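Local atomic coordinates of ankyrin repeat domain protein (Legionella pneumophila subsp. pneumophila, PDB entry 6MCA), a protein that is an effector that the bacterium probably delivers into its host, where it interacts with LARP7, a component of the 7SK snRNP complex. Residues Trp277-Arg282 against Asn293-Thr298. Residues are numbered along the deposited sequence; the frame is centred on the assembly and turned at random.
Sequences WAKIDR and NIYRIT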
ATOM      1  N   TRP A 277      19.567  11.534  -9.961  1.00 24.99           N
ATOM      2  CA  TRP A 277      19.052  10.187  -9.766  1.00 13.57           C
ATOM      3  C   TRP A 277      19.333   9.783  -8.328  1.00 21.54           C
ATOM      4  O   TRP A 277      20.340  10.195  -7.754  1.00 23.16           O
ATOM      5  CB  TRP A 277      19.709   9.215 -10.756  1.00 14.81           C
ATOM      6  CG  TRP A 277      19.312   7.776 -10.622  1.00 15.57           C
ATOM      7  CD1 TRP A 277      19.876   6.842  -9.801  1.00 19.80           C
ATOM      8  CD2 TRP A 277      18.289   7.095 -11.359  1.00 23.31           C
ATOM      9  NE1 TRP A 277      19.258   5.625  -9.972  1.00 23.84           N
ATOM     10  CE2 TRP A 277      18.280   5.754 -10.922  1.00 20.48           C
ATOM     11  CE3 TRP A 277      17.373   7.491 -12.340  1.00 16.46           C
ATOM     12  CZ2 TRP A 277      17.392   4.809 -11.435  1.00 24.84           C
ATOM     13  CZ3 TRP A 277      16.491   6.550 -12.846  1.00 19.03           C
ATOM     14  CH2 TRP A 277      16.508   5.225 -12.392  1.00 17.67           C
ATOM     15  N   ALA A 278      18.438   9.008  -7.730  1.00 20.47           N
ATOM     16  CA  ALA A 278      18.589   8.654  -6.326  1.00 16.88           C
ATOM     17  C   ALA A 278      18.158   7.217  -6.106  1.00 23.94           C
ATOM     18  O   ALA A 278      17.098   6.805  -6.585  1.00 23.46           O
ATOM     19  CB  ALA A 278      17.771   9.584  -5.424  1.00 15.32           C
ATOM     20  N   LYS A 279      18.981   6.472  -5.374  1.00 22.80           N
ATOM     21  CA  LYS A 279      18.670   5.113  -4.959  1.00 22.69           C
ATOM     22  C   LYS A 279      18.418   5.092  -3.458  1.00 22.33           C
ATOM     23  O   LYS A 279      19.211   5.642  -2.678  1.00 19.74           O
ATOM     24  CB  LYS A 279      19.797   4.145  -5.324  1.00 21.42           C
ATOM     25  CG  LYS A 279      19.519   2.709  -4.905  1.00 21.21           C
ATOM     26  CD  LYS A 279      20.490   1.734  -5.546  1.00 34.92           C
ATOM     27  CE  LYS A 279      21.911   1.991  -5.087  1.00 33.90           C
ATOM     28  NZ  LYS A 279      22.846   0.937  -5.571  1.00 36.89           N
ATOM     29  N   ILE A 280      17.314   4.456  -3.069  1.00 21.61           N
ATOM     30  CA  ILE A 280      16.870   4.339  -1.689  1.00 16.86           C
ATOM     31  C   ILE A 280      16.693   2.855  -1.403  1.00 21.95           C
ATOM     32  O   ILE A 280      15.827   2.195  -1.999  1.00 26.33           O
ATOM     33  CB  ILE A 280      15.560   5.098  -1.438  1.00 16.88           C
ATOM     34  CG1 ILE A 280      15.677   6.547  -1.914  1.00 18.40           C
ATOM     35  CG2 ILE A 280      15.179   5.024   0.033  1.00 13.49           C
ATOM     36  CD1 ILE A 280      14.343   7.233  -2.099  1.00 19.91           C
ATOM     37  N   ASP A 281      17.521   2.332  -0.496  1.00 18.42           N
ATOM     38  CA  ASP A 281      17.418   0.949  -0.036  1.00 23.78           C
ATOM     39  C   ASP A 281      17.935   0.931   1.401  1.00 27.17           C
ATOM     40  O   ASP A 281      19.149   0.920   1.626  1.00 26.25           O
ATOM     41  CB  ASP A 281      18.208   0.002  -0.930  1.00 17.62           C
ATOM     42  CG  ASP A 281      18.013  -1.457  -0.555  1.00 37.00           C
ATOM     43  OD1 ASP A 281      17.219  -1.741   0.369  1.00 31.73           O
ATOM     44  OD2 ASP A 281      18.656  -2.323  -1.185  1.00 46.68           O
ATOM     45  N   ARG A 282      17.011   0.938   2.358  1.00 24.03           N
ATOM     46  CA  ARG A 282      17.349   0.992   3.773  1.00 24.97           C
ATOM     47  C   ARG A 282      17.598  -0.386   4.375  1.00 31.31           C
ATOM     48  O   ARG A 282      17.770  -0.493   5.594  1.00 30.28           O
ATOM     49  CB  ARG A 282      16.238   1.706   4.546  1.00 28.37           C
ATOM     50  CG  ARG A 282      15.881   3.069   3.978  1.00 35.60           C
ATOM     51  CD  ARG A 282      14.580   3.596   4.562  1.00 24.22           C
ATOM     52  NE  ARG A 282      14.720   3.974   5.966  1.00 31.00           N
ATOM     53  CZ  ARG A 282      13.841   4.720   6.627  1.00 33.20           C
ATOM     54  NH1 ARG A 282      14.049   5.019   7.902  1.00 27.44           N
ATOM     55  NH2 ARG A 282      12.758   5.174   6.012  1.00 24.84           N
ATOM     56  N   ASN A 293      21.523   7.311  -1.773  1.00 22.33           N
ATOM     57  CA  ASN A 293      22.602   7.856  -2.590  1.00 18.46           C
ATOM     58  C   ASN A 293      22.032   8.653  -3.756  1.00 25.90           C
ATOM     59  O   ASN A 293      21.078   8.220  -4.409  1.00 21.06           O
ATOM     60  CB  ASN A 293      23.513   6.743  -3.119  1.00 22.66           C
ATOM     61  CG  ASN A 293      24.350   6.110  -2.027  1.00 21.48           C
ATOM     62  OD1 ASN A 293      25.400   6.634  -1.653  1.00 23.80           O
ATOM     63  ND2 ASN A 293      23.891   4.979  -1.507  1.00 21.79           N
ATOM     64  N   ILE A 294      22.632   9.812  -4.027  1.00 18.86           N
ATOM     65  CA  ILE A 294      22.188  10.725  -5.073  1.00 17.79           C
ATOM     66  C   ILE A 294      23.336  10.932  -6.051  1.00 18.32           C
ATOM     67  O   ILE A 294      24.438  11.325  -5.648  1.00 23.31           O
ATOM     68  CB  ILE A 294      21.721  12.072  -4.490  1.00 18.22           C
ATOM     69  CG1 ILE A 294      20.654  11.850  -3.414  1.00 20.13           C
ATOM     70  CG2 ILE A 294      21.200  12.982  -5.595  1.00 14.71           C
ATOM     71  CD1 ILE A 294      20.358  13.080  -2.586  1.00 22.95           C
ATOM     72  N   TYR A 295      23.067  10.681  -7.328  1.00 19.31           N
ATOM     73  CA  TYR A 295      24.027  10.771  -8.413  1.00 20.91           C
ATOM     74  C   TYR A 295      23.562  11.802  -9.433  1.00 21.11           C
ATOM     75  O   TYR A 295      22.380  12.151  -9.505  1.00 24.29           O
ATOM     76  CB  TYR A 295      24.202   9.420  -9.128  1.00 19.35           C
ATOM     77  CG  TYR A 295      24.249   8.201  -8.233  1.00 14.51           C
ATOM     78  CD1 TYR A 295      23.086   7.659  -7.697  1.00 16.77           C
ATOM     79  CD2 TYR A 295      25.454   7.570  -7.954  1.00 20.51           C
ATOM     80  CE1 TYR A 295      23.126   6.540  -6.887  1.00 13.21           C
ATOM     81  CE2 TYR A 295      25.503   6.449  -7.148  1.00 19.37           C
ATOM     82  CZ  TYR A 295      24.338   5.938  -6.618  1.00 33.36           C
ATOM     83  OH  TYR A 295      24.386   4.822  -5.815  1.00 38.00           O
ATOM     84  N   ARG A 296      24.511  12.271 -10.239  1.00 19.69           N
ATOM     85  CA  ARG A 296      24.201  13.067 -11.418  1.00 23.38           C
ATOM     86  C   ARG A 296      24.158  12.154 -12.636  1.00 25.47           C
ATOM     87  O   ARG A 296      25.048  11.316 -12.822  1.00 24.54           O
ATOM     88  CB  ARG A 296      25.235  14.175 -11.625  1.00 21.98           C
ATOM     89  CG  ARG A 296      24.950  15.051 -12.838  1.00 28.59           C
ATOM     90  CD  ARG A 296      26.186  15.813 -13.296  1.00 33.76           C
ATOM     91  NE  ARG A 296      26.737  16.655 -12.239  1.00 38.57           N
ATOM     92  CZ  ARG A 296      26.270  17.860 -11.925  1.00 71.69           C
ATOM     93  NH1 ARG A 296      26.835  18.557 -10.949  1.00 45.22           N
ATOM     94  NH2 ARG A 296      25.237  18.367 -12.585  1.00 60.25           N
ATOM     95  N   ILE A 297      23.125  12.313 -13.457  1.00 27.91           N
ATOM     96  CA  ILE A 297      22.978  11.519 -14.673  1.00 23.24           C
ATOM     97  C   ILE A 297      23.830  12.165 -15.761  1.00 28.22           C
ATOM     98  O   ILE A 297      23.473  13.214 -16.302  1.00 33.79           O
ATOM     99  CB  ILE A 297      21.512  11.411 -15.102  1.00 22.34           C
ATOM    100  CG1 ILE A 297      20.683  10.746 -14.001  1.00 24.05           C
ATOM    101  CG2 ILE A 297      21.393  10.636 -16.405  1.00 22.71           C
ATOM    102  CD1 ILE A 297      19.189  10.907 -14.180  1.00 21.58           C
ATOM    103  N   THR A 298      24.966  11.542 -16.078  1.00 16.92           N
ATOM    104  CA  THR A 298      25.883  12.077 -17.075  1.00 28.83           C
ATOM    105  C   THR A 298      25.630  11.536 -18.476  1.00 27.03           C
ATOM    106  O   THR A 298      26.148  12.104 -19.443  1.00 37.81           O
ATOM    107  CB  THR A 298      27.337  11.792 -16.678  1.00 21.71           C
ATOM    108  OG1 THR A 298      27.587  10.381 -16.727  1.00 24.00           O
ATOM    109  CG2 THR A 298      27.617  12.308 -15.271  1.00 15.79           C
TER
HETATM  110  O   HOH W   1      21.331   3.571  -1.889  1.00 22.65           O
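Trp277 and Tyr295 face each other as an antiparallel hydrogen-bonded pair, Trp277 N donating to Tyr295 O at 2.9 Å while Tyr295 N reaches Trp277 O at 2.8 Å. Two residues further on, Lys279 and Asn293 form a second hydrogen-bonded pair, with Lys279 N to Asn293 O at 2.9 Å and Asn293 N to Lys279 O at 3.0 Å. All four bonds are close to straight. Between the two pairs lies the non-hydrogen-bonded pair Ala278 and Ile294, whose CA-H groups make bent contacts with Asn293 O and Trp277 O respectively, so each of these carbonyls receives an N-H and a weaker C-H contact. A water spans the Lys279-Asn293 pair, taking a bond from Asn293 ND2, which also bonds to Glu289 O, and lying within hydrogen-bonding distance of Lys279 O.

Most of the side-chain contacts lie on the face that carries Trp277, Lys279 and Tyr295. With CG anti to the backbone N (chi1 177°), the indole turns its six-membered ring away from Tyr295, so that only CD1 at the pyrrole edge comes near the phenol, 3.9 Å from Tyr295 CD1. Trp277 CB also rests on Ile297 CG1, at 3.7 Å. Lys279 extends past the phenol, where a bend at chi3 (64°) swings CE to 3.8 Å from Tyr295 OH, while NZ makes a salt bridge to Glu289 and a hydrogen bond to His322. On the other face Ala278 CB touches Ile294 CG1 only lightly.

These are the third and fourth strands of a five-stranded antiparallel sheet, probably part of the cysteine protease-like portion of the effector. Strand 266-273 flanks 276-280, where Phe270 meets the Trp277 ring, and strand 331-337 flanks 292-297, placing Leu331 against Trp277, Tyr295 and Ile297. Helix 355-364 covers Ala278 through Val358 and Met362.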